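Local coordinates for Lmo0181 protein (Listeria monocytogenes serovar 1/2a, PDB 5F7V) that binds cycloalternan, a cyclic alpha-glucan, probably as the lipid-tethered substrate-binding protein of an ABC sugar importer, at residues A[17-22]-A[47-52]. Numbering follows the deposited sequence.
Sequences YYQFSA and VQTIAF. With GLC (alpha-D-glucopyranose), chain B.
Two neighbouring parallel strands of the N-terminal lobe of this periplasmic-binding-protein fold, 13-19 and 43-49, run out at the sugar pocket. They belong to a beta-alpha-beta unit, with helix 27-39 between them. Gln48 makes two backbone bonds to strand 13-19: its N donates to Tyr17 O (2.9 Å) and its O accepts from Gln19 N (3.0 Å). Ile50 N continues the ladder to Gln19 O, nearly along the C=O axis. Beyond it the chains part, and one water donates to both Phe20 O and Ile50 O.

Gln19 fixes the turn that follows its strand. Its CG sits in the crowded position between N and carbonyl carbon (chi1 72°), and the chain bends at chi2. The amide thus reaches the backbone of Ala22. Gln19 OE1 takes Ala22 N on an in-plane lone pair (2.9 Å), while NE2 donates almost straight to Ala22 O. The second N-H of Gln19 NE2 goes to Thr49 OG1 at 3.0 Å, close to the amide plane, so three bonds fix the rotation of this amide. On the side of the sheet that carries Tyr18 and Gln48, the Tyr18 ring crosses Ile50 obliquely, with CZ 3.6 Å from Ile50 CG1.

At the pocket, Phe52 turns its edge to the face of Phe20, a T-shaped pair with planes at 62°. Glucose C2 lies over one face of the Phe52 ring, toward its rim. Phe20 O, already bonded to the water, also accepts the glucose hydroxyl O6 at 2.7 Å.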
# COMPACT_ATOMS: atom_id res chain seq x y z
N TYR A 17 -15.89 -12.40 -7.43
CA TYR A 17 -14.99 -11.27 -7.13
C TYR A 17 -13.94 -11.76 -6.16
O TYR A 17 -14.30 -12.25 -5.10
CB TYR A 17 -15.77 -10.08 -6.56
CG TYR A 17 -14.86 -8.93 -6.11
CD1 TYR A 17 -13.89 -8.42 -6.97
CD2 TYR A 17 -14.99 -8.38 -4.84
CE1 TYR A 17 -13.07 -7.39 -6.58
CE2 TYR A 17 -14.19 -7.32 -4.45
CZ TYR A 17 -13.23 -6.85 -5.31
OH TYR A 17 -12.36 -5.84 -4.94
N TYR A 18 -12.68 -11.70 -6.57
CA TYR A 18 -11.53 -12.16 -5.78
C TYR A 18 -10.85 -10.90 -5.28
O TYR A 18 -10.65 -9.95 -6.05
CB TYR A 18 -10.66 -12.95 -6.73
CG TYR A 18 -9.71 -14.01 -6.29
CD1 TYR A 18 -10.05 -15.35 -6.19
CD2 TYR A 18 -8.38 -13.66 -6.07
CE1 TYR A 18 -9.12 -16.31 -5.83
CE2 TYR A 18 -7.43 -14.58 -5.69
CZ TYR A 18 -7.79 -15.91 -5.58
OH TYR A 18 -6.74 -16.74 -5.21
N GLN A 19 -10.56 -10.82 -3.98
CA GLN A 19 -9.96 -9.59 -3.43
C GLN A 19 -9.12 -9.85 -2.19
O GLN A 19 -9.17 -10.93 -1.61
CB GLN A 19 -11.07 -8.56 -3.17
CG GLN A 19 -11.96 -8.89 -1.97
CD GLN A 19 -11.43 -8.28 -0.68
OE1 GLN A 19 -11.16 -7.08 -0.62
NE2 GLN A 19 -11.34 -9.10 0.36
N PHE A 20 -8.37 -8.83 -1.80
CA PHE A 20 -7.51 -8.83 -0.63
C PHE A 20 -7.69 -7.68 0.32
O PHE A 20 -7.37 -7.84 1.48
CB PHE A 20 -6.01 -8.87 -1.00
CG PHE A 20 -5.58 -7.67 -1.80
CD1 PHE A 20 -5.20 -6.48 -1.19
CD2 PHE A 20 -5.60 -7.73 -3.17
CE1 PHE A 20 -4.90 -5.37 -1.98
CE2 PHE A 20 -5.25 -6.66 -3.95
CZ PHE A 20 -4.91 -5.46 -3.36
N SER A 21 -8.17 -6.51 -0.12
CA SER A 21 -7.98 -5.34 0.73
C SER A 21 -8.98 -5.19 1.88
O SER A 21 -8.68 -4.49 2.82
CB SER A 21 -7.96 -4.07 -0.12
OG SER A 21 -9.23 -3.73 -0.66
N ALA A 22 -10.14 -5.84 1.76
CA ALA A 22 -11.07 -5.94 2.88
C ALA A 22 -10.73 -7.20 3.69
O ALA A 22 -10.47 -8.29 3.13
CB ALA A 22 -12.50 -6.13 2.40
N VAL A 47 -17.97 -13.42 -3.31
CA VAL A 47 -16.65 -12.88 -2.92
C VAL A 47 -15.75 -13.97 -2.36
O VAL A 47 -16.19 -14.76 -1.52
CB VAL A 47 -16.81 -11.76 -1.86
CG1 VAL A 47 -15.46 -11.20 -1.41
CG2 VAL A 47 -17.69 -10.64 -2.43
N GLN A 48 -14.51 -14.02 -2.85
CA GLN A 48 -13.46 -14.85 -2.24
C GLN A 48 -12.34 -13.93 -1.80
O GLN A 48 -11.84 -13.12 -2.59
CB GLN A 48 -12.95 -15.92 -3.21
CG GLN A 48 -12.02 -16.94 -2.57
CD GLN A 48 -11.53 -18.04 -3.50
OE1 GLN A 48 -11.74 -18.00 -4.71
NE2 GLN A 48 -10.87 -19.03 -2.92
N THR A 49 -11.97 -14.05 -0.54
CA THR A 49 -10.91 -13.25 0.05
C THR A 49 -9.68 -14.09 0.31
O THR A 49 -9.78 -15.21 0.86
CB THR A 49 -11.43 -12.68 1.36
OG1 THR A 49 -12.51 -11.81 1.02
CG2 THR A 49 -10.35 -11.93 2.14
N ILE A 50 -8.53 -13.54 -0.06
CA ILE A 50 -7.22 -14.14 0.21
C ILE A 50 -6.36 -13.11 0.89
O ILE A 50 -6.37 -11.94 0.46
CB ILE A 50 -6.51 -14.62 -1.08
CG1 ILE A 50 -7.49 -15.41 -1.98
CG2 ILE A 50 -5.24 -15.38 -0.76
CD1 ILE A 50 -7.98 -16.66 -1.37
N ALA A 51 -5.61 -13.53 1.89
CA ALA A 51 -4.64 -12.67 2.57
C ALA A 51 -3.68 -12.06 1.56
O ALA A 51 -3.29 -12.72 0.62
CB ALA A 51 -3.86 -13.48 3.61
N PHE A 52 -3.30 -10.81 1.80
CA PHE A 52 -2.43 -10.06 0.88
C PHE A 52 -1.14 -10.80 0.57
O PHE A 52 -0.68 -10.76 -0.56
CB PHE A 52 -2.11 -8.66 1.46
CG PHE A 52 -1.28 -7.79 0.57
CD1 PHE A 52 -1.83 -7.18 -0.55
CD2 PHE A 52 0.06 -7.57 0.86
CE1 PHE A 52 -1.04 -6.36 -1.33
CE2 PHE A 52 0.85 -6.76 0.07
CZ PHE A 52 0.29 -6.16 -1.04
C1 GLC B . -1.66 -5.50 3.88
C2 GLC B . -1.46 -4.71 2.60
C3 GLC B . -2.64 -3.79 2.31
C4 GLC B . -3.90 -4.64 2.27
C5 GLC B . -4.05 -5.32 3.64
C6 GLC B . -5.33 -6.14 3.74
O2 GLC B . -0.25 -3.95 2.71
O3 GLC B . -2.52 -3.25 1.00
O4 GLC B . -5.04 -3.84 1.93
O5 GLC B . -2.92 -6.16 3.85
O6 GLC B . -5.18 -7.28 2.90
O HOH W 1 -7.42 -10.12 2.79